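Local structure of short-chain dehydrogenase/reductase SDR (Paraburkholderia phymatum, 5VA8) at residues D73-E78 against M121-E126; G170-V175 against I186-P191; C240-L243 against H247-Y250. The protein binds NADP and probably catalyses an NADP(H)-dependent oxidation or reduction, as a member of the short-chain dehydrogenase/reductase family. All coordinates share one frame; numbering follows the deposited sequence. Where two conformers were deposited one is given.

In the fold
All three contacts are largely buried, but they sit at different depths of one Rossmann fold. Interaction 1 lies on the adenine end of NADP, where the turn after strand 67-71 meets helix 110-138; its two segments touch by van der Waals packing, while the turn's polar bonds run within it and to the cofactor. Interaction 2, nearest the chain centre, is mostly apolar packing of helix 159-179 on strand 184-191, with one asparagine amide against an isoleucine; the strand reaches the nicotinamide end. Interaction 3 joins the end of helix 233-243 to the loop after it, away from the cofactor, with a water between. I125 packs on F171, connecting interactions 1 and 2; L189 on C240 and L243 connects 2 and 3.

Interaction 1: residues D73-E78 against M121-E126. With NAP (NADP nicotinamide-adenine-dinucleotide phosphate), chain E.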
loop_
_atom_site.group_PDB
_atom_site.type_symbol
_atom_site.label_atom_id
_atom_site.label_comp_id
_atom_site.label_asym_id
_atom_site.label_seq_id
_atom_site.Cartn_x
_atom_site.Cartn_y
_atom_site.Cartn_z
ATOM N N ASP A 73 16.625 3.599 -30.817
ATOM C CA ASP A 73 15.699 4.174 -29.850
ATOM C C ASP A 73 14.677 3.098 -29.522
ATOM O O ASP A 73 13.856 2.732 -30.370
ATOM C CB ASP A 73 15.048 5.415 -30.460
ATOM C CG ASP A 73 14.113 6.133 -29.511
ATOM O OD1 ASP A 73 13.656 5.535 -28.522
ATOM O OD2 ASP A 73 13.817 7.311 -29.794
ATOM N N ILE A 74 14.746 2.563 -28.299
ATOM C CA ILE A 74 13.893 1.443 -27.926
ATOM C C ILE A 74 12.435 1.856 -27.785
ATOM O O ILE A 74 11.557 0.988 -27.705
ATOM C CB ILE A 74 14.432 0.807 -26.622
ATOM C CG1 ILE A 74 13.882 -0.605 -26.421
ATOM C CG2 ILE A 74 14.099 1.677 -25.408
ATOM C CD1 ILE A 74 14.301 -1.582 -27.503
ATOM N N THR A 75 12.150 3.159 -27.784
ATOM C CA THR A 75 10.781 3.632 -27.602
ATOM C C THR A 75 10.044 3.809 -28.920
ATOM O O THR A 75 8.974 4.428 -28.939
ATOM C CB THR A 75 10.740 4.940 -26.785
ATOM O OG1 THR A 75 11.254 6.050 -27.548
ATOM C CG2 THR A 75 11.528 4.779 -25.479
ATOM N N THR A 76 10.578 3.265 -30.017
ATOM C CA THR A 76 9.916 3.212 -31.309
ATOM C C THR A 76 9.646 1.764 -31.691
ATOM O O THR A 76 10.398 0.868 -31.288
ATOM C CB THR A 76 10.785 3.849 -32.395
ATOM O OG1 THR A 76 11.987 3.086 -32.535
ATOM C CG2 THR A 76 11.144 5.286 -32.012
ATOM N N PRO A 77 8.605 1.501 -32.490
ATOM C CA PRO A 77 8.418 0.129 -32.998
ATOM C C PRO A 77 9.616 -0.373 -33.785
ATOM O O PRO A 77 9.977 -1.556 -33.666
ATOM C CB PRO A 77 7.169 0.246 -33.891
ATOM C CG PRO A 77 6.517 1.545 -33.509
ATOM C CD PRO A 77 7.609 2.443 -33.031
ATOM N N GLU A 78 10.232 0.490 -34.600
ATOM C CA GLU A 78 11.396 0.079 -35.381
ATOM C C GLU A 78 12.566 -0.289 -34.484
ATOM O O GLU A 78 13.310 -1.236 -34.777
ATOM C CB GLU A 78 11.807 1.186 -36.349
ATOM C CG GLU A 78 10.806 1.455 -37.470
ATOM C CD GLU A 78 9.613 2.281 -37.018
ATOM O OE1 GLU A 78 9.590 2.747 -35.852
ATOM O OE2 GLU A 78 8.693 2.460 -37.845
ATOM N N MET A 121 5.855 3.477 -20.383
ATOM C CA MET A 121 4.759 2.543 -20.147
ATOM C C MET A 121 4.539 1.644 -21.357
ATOM O O MET A 121 4.616 0.416 -21.233
ATOM C CB MET A 121 3.470 3.287 -19.800
ATOM C CG MET A 121 2.301 2.349 -19.526
ATOM S SD MET A 121 0.796 3.272 -19.234
ATOM C CE MET A 121 -0.395 1.914 -19.137
ATOM N N LEU A 122 4.264 2.224 -22.536
ATOM C CA LEU A 122 3.873 1.365 -23.651
ATOM C C LEU A 122 5.063 0.607 -24.233
ATOM O O LEU A 122 4.886 -0.520 -24.707
ATOM C CB LEU A 122 3.154 2.187 -24.727
ATOM C CG LEU A 122 1.920 2.944 -24.236
ATOM C CD1 LEU A 122 1.219 3.634 -25.412
ATOM C CD2 LEU A 122 0.958 2.010 -23.502
ATOM N N THR A 123 6.267 1.191 -24.207
ATOM C CA THR A 123 7.450 0.474 -24.692
ATOM C C THR A 123 7.712 -0.796 -23.884
ATOM O O THR A 123 7.819 -1.877 -24.492
ATOM C CB THR A 123 8.656 1.430 -24.726
ATOM O OG1 THR A 123 8.531 2.293 -25.866
ATOM C CG2 THR A 123 9.985 0.677 -24.822
ATOM N N PRO A 124 7.779 -0.764 -22.545
ATOM C CA PRO A 124 7.932 -2.032 -21.812
ATOM C C PRO A 124 6.820 -3.025 -22.083
ATOM O O PRO A 124 7.080 -4.231 -22.177
ATOM C CB PRO A 124 7.922 -1.602 -20.336
ATOM C CG PRO A 124 8.259 -0.172 -20.338
ATOM C CD PRO A 124 7.874 0.415 -21.663
ATOM N N ILE A 125 5.578 -2.546 -22.198
ATOM C CA ILE A 125 4.442 -3.434 -22.463
ATOM C C ILE A 125 4.601 -4.132 -23.807
ATOM O O ILE A 125 4.363 -5.345 -23.936
ATOM C CB ILE A 125 3.125 -2.640 -22.381
ATOM C CG1 ILE A 125 2.848 -2.250 -20.927
ATOM C CG2 ILE A 125 1.933 -3.458 -22.943
ATOM C CD1 ILE A 125 1.656 -1.312 -20.750
ATOM N N GLU A 126 4.994 -3.382 -24.835
ATOM C CA GLU A 126 5.139 -3.995 -26.147
ATOM C C GLU A 126 6.307 -4.976 -26.192
ATOM O O GLU A 126 6.237 -5.976 -26.920
ATOM C CB GLU A 126 5.281 -2.906 -27.209
ATOM C CG GLU A 126 3.965 -2.166 -27.464
ATOM C CD GLU A 126 2.893 -3.055 -28.083
ATOM O OE1 GLU A 126 2.784 -3.071 -29.330
ATOM O OE2 GLU A 126 2.165 -3.744 -27.330
HETATM P PA NAP E . 21.590 7.274 -17.563
HETATM O O1A NAP E . 22.775 7.088 -16.706
HETATM O O2A NAP E . 21.504 8.593 -18.301
HETATM O O5B NAP E . 21.578 6.050 -18.598
HETATM C C5B NAP E . 20.522 5.973 -19.567
HETATM C C4B NAP E . 20.924 4.934 -20.578
HETATM O O4B NAP E . 19.782 4.632 -21.407
HETATM C C3B NAP E . 22.028 5.360 -21.545
HETATM O O3B NAP E . 22.768 4.217 -21.950
HETATM C C2B NAP E . 21.221 5.926 -22.711
HETATM O O2B NAP E . 22.059 5.979 -23.888
HETATM C C1B NAP E . 20.085 4.902 -22.761
HETATM N N9A NAP E . 18.859 5.384 -23.388
HETATM C C8A NAP E . 18.095 6.447 -22.986
HETATM N N7A NAP E . 16.981 6.593 -23.665
HETATM C C5A NAP E . 17.020 5.558 -24.587
HETATM C C6A NAP E . 16.137 5.169 -25.614
HETATM N N6A NAP E . 14.993 5.804 -25.891
HETATM N N1A NAP E . 16.478 4.098 -26.365
HETATM C C2A NAP E . 17.621 3.458 -26.087
HETATM N N3A NAP E . 18.531 3.733 -25.146
HETATM C C4A NAP E . 18.171 4.803 -24.430
HETATM O O3 NAP E . 20.241 7.120 -16.717
HETATM P PN NAP E . 19.854 6.239 -15.437
HETATM O O1N NAP E . 20.471 4.903 -15.549
HETATM O O2N NAP E . 20.118 7.056 -14.233
HETATM O O5D NAP E . 18.274 6.145 -15.649
HETATM C C5D NAP E . 17.664 4.984 -16.249
HETATM C C4D NAP E . 16.179 5.122 -16.021
HETATM O O4D NAP E . 15.919 5.073 -14.599
HETATM C C3D NAP E . 15.551 6.431 -16.517
HETATM O O3D NAP E . 14.224 6.206 -16.991
HETATM C C2D NAP E . 15.514 7.278 -15.249
HETATM O O2D NAP E . 14.539 8.315 -15.260
HETATM C C1D NAP E . 15.158 6.189 -14.242
HETATM N N1N NAP E . 15.476 6.537 -12.835
HETATM C C2N NAP E . 16.696 6.999 -12.513
HETATM C C3N NAP E . 17.005 7.262 -11.195
HETATM C C7N NAP E . 18.329 7.765 -10.707
HETATM O O7N NAP E . 18.378 8.376 -9.622
HETATM N N7N NAP E . 19.381 7.656 -11.515
HETATM C C4N NAP E . 16.053 6.964 -10.222
HETATM C C5N NAP E . 14.802 6.502 -10.593
HETATM C C6N NAP E . 14.523 6.309 -11.912
HETATM P P2B NAP E . 21.667 6.897 -25.155
HETATM O O1X NAP E . 20.472 6.262 -25.784
HETATM O O2X NAP E . 21.376 8.306 -24.637
HETATM O O3X NAP E . 22.932 6.858 -26.036
#
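A chi1 of -76° in T123 sets OG1 beside its own backbone N and CG2 beside its carbonyl carbon, and this forked end meets the turn at I74 and T75. T123 OG1 lies 3.1 Å from T75 CA, while T123 CG2 comes within 3.3 Å of I74 O. The approach of T123 OG1 to T75 CA is packing; its hydrogen bond goes to E118 O of the same helix, 110-138. T75 is rotated differently: with chi1 at 71°, OG1 stands between its backbone N and carbonyl carbon and faces D73 instead of T123. T75 OG1 bonds to D73 OD1 at 2.6 Å, on the syn side of the carboxylate, and T75 N reaches the same oxygen at 2.9 Å on the anti side, which makes an Asx turn. Both donors are tilted out of the carboxylate plane, toward the same face.

The turn follows strand 67-71 and leads into helix 77-86, N-capped by T76. It reads the adenine of NADP, as the equivalent aspartate does in classical short-chain dehydrogenases: N6A donates to D73 OD1 at 3.0 Å, and I74 N donates nearly straight (167°) to N1A at 3.0 Å. T75 CG2 packs beside N6A. One carboxylate oxygen thus takes three donors, which probably favours the ionised form of D73 and holds the oxygen where it meets the adenine amino group.

Interaction 2: residues G170-V175 against I186-P191; sequences GFIAGV and INNLLP. With NAP (NADP nicotinamide-adenine-dinucleotide phosphate), chain E.
The beta-alpha-beta unit of strand 141-146, helix 159-179 and strand 184-191 is packed together here by I172 and V175 against I186 and N188. I172 CG2 carries most of the contact: it meets I186 CG2 at 3.7 Å and, obliquely, N188 OD1 at 3.7 Å, with N188 ND2 almost as close. In both isoleucines CG2 is anti to the backbone N, which turns these two methyls to each other across the interface. The longer branch of I186 is extended (chi2 178°), and its CD1 reaches V175 CG1 at 4.0 Å, the two side chains crossing at about a right angle; V175 has a second conformer, so this touch is less certain.

The segment axes pass 8.5 Å apart and run nearly antiparallel, at 152°, as expected where the helix of a Rossmann-fold crossover lies over the strand that follows it. The amide of N188 is satisfied within the sheet: OD1 accepts from N145 ND2 and ND2 donates to N255 OD1, so three asparagines link neighbouring strands, with I172 resting on N145 and N188. This also fixes the rotation of the amide. Farther along the strand, P191 opens the Pro-Gly segment that borders the nicotinamide in many short-chain dehydrogenases. P191 CG packs on NADP C5N at 3.5 Å, and P191 O lies 3.4 Å from C5N. P191 also touches the bound phosphanetriyltripropanoic acid. On another side of the helix, F171 meets W113 of the second subunit in an edge-to-face stack.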
loop_
_atom_site.group_PDB
_atom_site.type_symbol
_atom_site.label_atom_id
_atom_site.label_comp_id
_atom_site.label_asym_id
_atom_site.label_seq_id
_atom_site.Cartn_x
_atom_site.Cartn_y
_atom_site.Cartn_z
ATOM N N GLY A 170 0.526 -0.592 -12.740
ATOM C CA GLY A 170 -0.812 -1.143 -12.602
ATOM C C GLY A 170 -1.102 -2.232 -13.616
ATOM O O GLY A 170 -1.779 -3.221 -13.304
ATOM N N PHE A 171 -0.601 -2.065 -14.844
ATOM C CA PHE A 171 -0.772 -3.115 -15.845
ATOM C C PHE A 171 0.074 -4.339 -15.514
ATOM O O PHE A 171 -0.399 -5.481 -15.641
ATOM C CB PHE A 171 -0.414 -2.595 -17.242
ATOM C CG PHE A 171 -0.284 -3.702 -18.258
ATOM C CD1 PHE A 171 -1.409 -4.324 -18.762
ATOM C CD2 PHE A 171 0.973 -4.138 -18.660
ATOM C CE1 PHE A 171 -1.294 -5.377 -19.676
ATOM C CE2 PHE A 171 1.102 -5.180 -19.573
ATOM C CZ PHE A 171 -0.031 -5.785 -20.087
ATOM N N ILE A 172 1.334 -4.127 -15.119
ATOM C CA ILE A 172 2.230 -5.251 -14.831
ATOM C C ILE A 172 1.619 -6.158 -13.773
ATOM O O ILE A 172 1.804 -7.383 -13.802
ATOM C CB ILE A 172 3.613 -4.729 -14.391
ATOM C CG1 ILE A 172 4.347 -4.090 -15.576
ATOM C CG2 ILE A 172 4.448 -5.838 -13.734
ATOM C CD1 ILE A 172 4.602 -5.060 -16.740
ATOM N N ALA A 173 0.904 -5.572 -12.804
ATOM C CA ALA A 173 0.313 -6.383 -11.738
ATOM C C ALA A 173 -0.553 -7.495 -12.312
ATOM O O ALA A 173 -0.539 -8.627 -11.807
ATOM C CB ALA A 173 -0.515 -5.499 -10.796
ATOM N N GLY A 174 -1.317 -7.187 -13.362
ATOM C CA GLY A 174 -2.182 -8.191 -13.954
ATOM C C GLY A 174 -1.427 -9.223 -14.771
ATOM O O GLY A 174 -1.649 -10.429 -14.622
ATOM N N VAL A 175 -0.526 -8.776 -15.651
ATOM C CA VAL A 175 0.152 -9.730 -16.521
ATOM C C VAL A 175 1.089 -10.633 -15.716
ATOM O O VAL A 175 1.228 -11.822 -16.021
ATOM C CB VAL A 175 0.881 -9.003 -17.672
ATOM C CG1 VAL A 175 1.988 -8.107 -17.161
ATOM C CG2 VAL A 175 1.433 -10.018 -18.675
ATOM N N ILE A 186 7.547 -11.539 -13.445
ATOM C CA ILE A 186 7.611 -10.162 -13.926
ATOM C C ILE A 186 7.586 -9.277 -12.692
ATOM O O ILE A 186 6.613 -9.306 -11.930
ATOM C CB ILE A 186 6.447 -9.800 -14.862
ATOM C CG1 ILE A 186 6.383 -10.768 -16.045
ATOM C CG2 ILE A 186 6.599 -8.345 -15.342
ATOM C CD1 ILE A 186 5.212 -10.503 -17.008
ATOM N N ASN A 187 8.662 -8.529 -12.472
ATOM C CA ASN A 187 8.808 -7.713 -11.278
ATOM C C ASN A 187 9.330 -6.347 -11.681
ATOM O O ASN A 187 9.879 -6.166 -12.768
ATOM C CB ASN A 187 9.768 -8.352 -10.264
ATOM C CG ASN A 187 9.226 -9.649 -9.711
ATOM O OD1 ASN A 187 8.266 -9.646 -8.937
ATOM N ND2 ASN A 187 9.845 -10.767 -10.087
ATOM N N ASN A 188 9.152 -5.384 -10.782
ATOM C CA ASN A 188 9.608 -4.021 -11.013
ATOM C C ASN A 188 10.678 -3.660 -9.995
ATOM O O ASN A 188 10.557 -3.988 -8.813
ATOM C CB ASN A 188 8.441 -3.037 -10.934
ATOM C CG ASN A 188 7.262 -3.477 -11.787
ATOM O OD1 ASN A 188 7.431 -3.830 -12.952
ATOM N ND2 ASN A 188 6.069 -3.497 -11.198
ATOM N N LEU A 189 11.724 -2.986 -10.470
ATOM C CA LEU A 189 12.788 -2.455 -9.628
ATOM C C LEU A 189 12.655 -0.946 -9.602
ATOM O O LEU A 189 12.742 -0.303 -10.655
ATOM C CB LEU A 189 14.164 -2.848 -10.163
ATOM C CG LEU A 189 14.815 -4.149 -9.710
ATOM C CD1 LEU A 189 16.228 -4.209 -10.267
ATOM C CD2 LEU A 189 14.821 -4.262 -8.175
ATOM N N LEU A 190 12.452 -0.389 -8.411
ATOM C CA LEU A 190 12.127 1.024 -8.236
ATOM C C LEU A 190 13.323 1.743 -7.634
ATOM O O LEU A 190 13.542 1.665 -6.410
ATOM C CB LEU A 190 10.907 1.188 -7.319
ATOM C CG LEU A 190 9.505 0.742 -7.755
ATOM C CD1 LEU A 190 9.442 -0.717 -8.200
ATOM C CD2 LEU A 190 8.558 0.933 -6.577
ATOM N N PRO A 191 14.117 2.468 -8.424
ATOM C CA PRO A 191 15.251 3.193 -7.838
ATOM C C PRO A 191 14.791 4.430 -7.088
ATOM O O PRO A 191 13.911 5.165 -7.547
ATOM C CB PRO A 191 16.116 3.585 -9.049
ATOM C CG PRO A 191 15.395 3.091 -10.266
ATOM C CD PRO A 191 14.008 2.660 -9.878
HETATM P PA NAP E . 21.590 7.274 -17.563
HETATM O O1A NAP E . 22.775 7.088 -16.706
HETATM O O2A NAP E . 21.504 8.593 -18.301
HETATM O O5B NAP E . 21.578 6.050 -18.598
HETATM C C5B NAP E . 20.522 5.973 -19.567
HETATM C C4B NAP E . 20.924 4.934 -20.578
HETATM O O4B NAP E . 19.782 4.632 -21.407
HETATM C C3B NAP E . 22.028 5.360 -21.545
HETATM O O3B NAP E . 22.768 4.217 -21.950
HETATM C C2B NAP E . 21.221 5.926 -22.711
HETATM O O2B NAP E . 22.059 5.979 -23.888
HETATM C C1B NAP E . 20.085 4.902 -22.761
HETATM N N9A NAP E . 18.859 5.384 -23.388
HETATM C C8A NAP E . 18.095 6.447 -22.986
HETATM N N7A NAP E . 16.981 6.593 -23.665
HETATM C C5A NAP E . 17.020 5.558 -24.587
HETATM C C6A NAP E . 16.137 5.169 -25.614
HETATM N N6A NAP E . 14.993 5.804 -25.891
HETATM N N1A NAP E . 16.478 4.098 -26.365
HETATM C C2A NAP E . 17.621 3.458 -26.087
HETATM N N3A NAP E . 18.531 3.733 -25.146
HETATM C C4A NAP E . 18.171 4.803 -24.430
HETATM O O3 NAP E . 20.241 7.120 -16.717
HETATM P PN NAP E . 19.854 6.239 -15.437
HETATM O O1N NAP E . 20.471 4.903 -15.549
HETATM O O2N NAP E . 20.118 7.056 -14.233
HETATM O O5D NAP E . 18.274 6.145 -15.649
HETATM C C5D NAP E . 17.664 4.984 -16.249
HETATM C C4D NAP E . 16.179 5.122 -16.021
HETATM O O4D NAP E . 15.919 5.073 -14.599
HETATM C C3D NAP E . 15.551 6.431 -16.517
HETATM O O3D NAP E . 14.224 6.206 -16.991
HETATM C C2D NAP E . 15.514 7.278 -15.249
HETATM O O2D NAP E . 14.539 8.315 -15.260
HETATM C C1D NAP E . 15.158 6.189 -14.242
HETATM N N1N NAP E . 15.476 6.537 -12.835
HETATM C C2N NAP E . 16.696 6.999 -12.513
HETATM C C3N NAP E . 17.005 7.262 -11.195
HETATM C C7N NAP E . 18.329 7.765 -10.707
HETATM O O7N NAP E . 18.378 8.376 -9.622
HETATM N N7N NAP E . 19.381 7.656 -11.515
HETATM C C4N NAP E . 16.053 6.964 -10.222
HETATM C C5N NAP E . 14.802 6.502 -10.593
HETATM C C6N NAP E . 14.523 6.309 -11.912
HETATM P P2B NAP E . 21.667 6.897 -25.155
HETATM O O1X NAP E . 20.472 6.262 -25.784
HETATM O O2X NAP E . 21.376 8.306 -24.637
HETATM O O3X NAP E . 22.932 6.858 -26.036
#

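Interaction 3: residues C240-L243 against H247-Y250; sequences CAFL and HAGY
A water lies within hydrogen-bonding distance of both L243 O (2.8 Å) and A248 O (2.9 Å), between the last turn of helix 233-243 and the loop beyond it; with further acceptors near, it cannot donate fully to all of them at once. Beside it the A248 methyl is pressed against the helix end: A248 CB lies 3.2 Å from F242 O and 3.5 Å from L243 O. F242 O is hydrogen-bonded to S245 OG, and the same hydroxyl pairs with H247 N, so S245, between the segments, ties the helix end to the start of the loop.

In F242, CG anti to the backbone N (chi1 -176°) carries the ring toward residues 247 and 248, which it meets obliquely, with CE2 4.2 Å from A248 CB and CZ 4.0 Å from H247 O. F242 CE1 also meets H247 CB at 4.2 Å, the two side chains crossing at about a right angle. The imidazole itself turns to another partner: H247 NE2 is hydrogen-bonded to D10 O near the N-terminus.

The contact borders a subunit interface. F242 meets F242 of the third subunit, with the ring planes about 25° apart, and Y250 OH is hydrogen-bonded to R229 O of that subunit. L243, whose CB points away from the loop, packs on N187 and L189 of strand 184-191 and on W256 of strand 255-258, while C240 and A241 touch helix 26-37; the loop after the helix leads on toward strand 255-258.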
loop_
_atom_site.group_PDB
_atom_site.type_symbol
_atom_site.label_atom_id
_atom_site.label_comp_id
_atom_site.label_asym_id
_atom_site.label_seq_id
_atom_site.Cartn_x
_atom_site.Cartn_y
_atom_site.Cartn_z
ATOM N N CYS A 240 18.830 -6.786 -9.658
ATOM C CA CYS A 240 18.243 -7.272 -10.899
ATOM C C CYS A 240 18.659 -8.716 -11.173
ATOM O O CYS A 240 17.826 -9.562 -11.516
ATOM C CB CYS A 240 18.663 -6.362 -12.050
ATOM S SG CYS A 240 17.963 -6.829 -13.655
ATOM N N ALA A 241 19.949 -9.015 -11.013
ATOM C CA ALA A 241 20.425 -10.370 -11.279
ATOM C C ALA A 241 19.767 -11.373 -10.342
ATOM O O ALA A 241 19.405 -12.477 -10.762
ATOM C CB ALA A 241 21.950 -10.436 -11.163
ATOM N N PHE A 242 19.581 -11.005 -9.067
ATOM C CA PHE A 242 18.902 -11.938 -8.172
ATOM C C PHE A 242 17.476 -12.220 -8.645
ATOM O O PHE A 242 17.039 -13.381 -8.661
ATOM C CB PHE A 242 18.889 -11.424 -6.735
ATOM C CG PHE A 242 18.289 -12.417 -5.787
ATOM C CD1 PHE A 242 19.047 -13.478 -5.332
ATOM C CD2 PHE A 242 16.947 -12.356 -5.452
ATOM C CE1 PHE A 242 18.496 -14.441 -4.483
ATOM C CE2 PHE A 242 16.389 -13.320 -4.611
ATOM C CZ PHE A 242 17.165 -14.353 -4.135
ATOM N N LEU A 243 16.734 -11.178 -9.036
ATOM C CA LEU A 243 15.382 -11.398 -9.549
ATOM C C LEU A 243 15.398 -12.287 -10.780
ATOM O O LEU A 243 14.455 -13.057 -11.007
ATOM C CB LEU A 243 14.704 -10.072 -9.898
ATOM C CG LEU A 243 14.183 -9.237 -8.729
ATOM C CD1 LEU A 243 13.731 -7.875 -9.246
ATOM C CD2 LEU A 243 13.046 -9.950 -8.002
ATOM N N HIS A 247 16.679 -18.624 -8.171
ATOM C CA HIS A 247 16.297 -18.558 -6.765
ATOM C C HIS A 247 15.193 -17.547 -6.499
ATOM O O HIS A 247 14.800 -17.371 -5.340
ATOM C CB HIS A 247 17.519 -18.230 -5.903
ATOM C CG HIS A 247 18.672 -19.147 -6.149
ATOM N ND1 HIS A 247 18.607 -20.504 -5.909
ATOM C CD2 HIS A 247 19.906 -18.912 -6.653
ATOM C CE1 HIS A 247 19.759 -21.061 -6.235
ATOM N NE2 HIS A 247 20.564 -20.117 -6.693
ATOM N N ALA A 248 14.680 -16.885 -7.541
ATOM C CA ALA A 248 13.622 -15.898 -7.399
ATOM C C ALA A 248 12.353 -16.319 -8.130
ATOM O O ALA A 248 11.508 -15.475 -8.443
ATOM C CB ALA A 248 14.101 -14.533 -7.896
ATOM N N GLY A 249 12.188 -17.618 -8.391
ATOM C CA GLY A 249 11.030 -18.055 -9.157
ATOM C C GLY A 249 9.701 -17.965 -8.425
ATOM O O GLY A 249 8.660 -18.165 -9.058
ATOM N N TYR A 250 9.710 -17.689 -7.119
ATOM C CA TYR A 250 8.482 -17.527 -6.349
ATOM C C TYR A 250 8.204 -16.061 -6.038
ATOM O O TYR A 250 7.342 -15.763 -5.205
ATOM C CB TYR A 250 8.546 -18.344 -5.051
ATOM C CG TYR A 250 7.219 -18.917 -4.605
ATOM C CD1 TYR A 250 6.449 -19.687 -5.477
ATOM C CD2 TYR A 250 6.760 -18.742 -3.296
ATOM C CE1 TYR A 250 5.235 -20.239 -5.074
ATOM C CE2 TYR A 250 5.545 -19.292 -2.878
ATOM C CZ TYR A 250 4.794 -20.050 -3.781
ATOM O OH TYR A 250 3.599 -20.596 -3.372
HETATM O O HOH W 1 11.796 -13.246 -10.229
#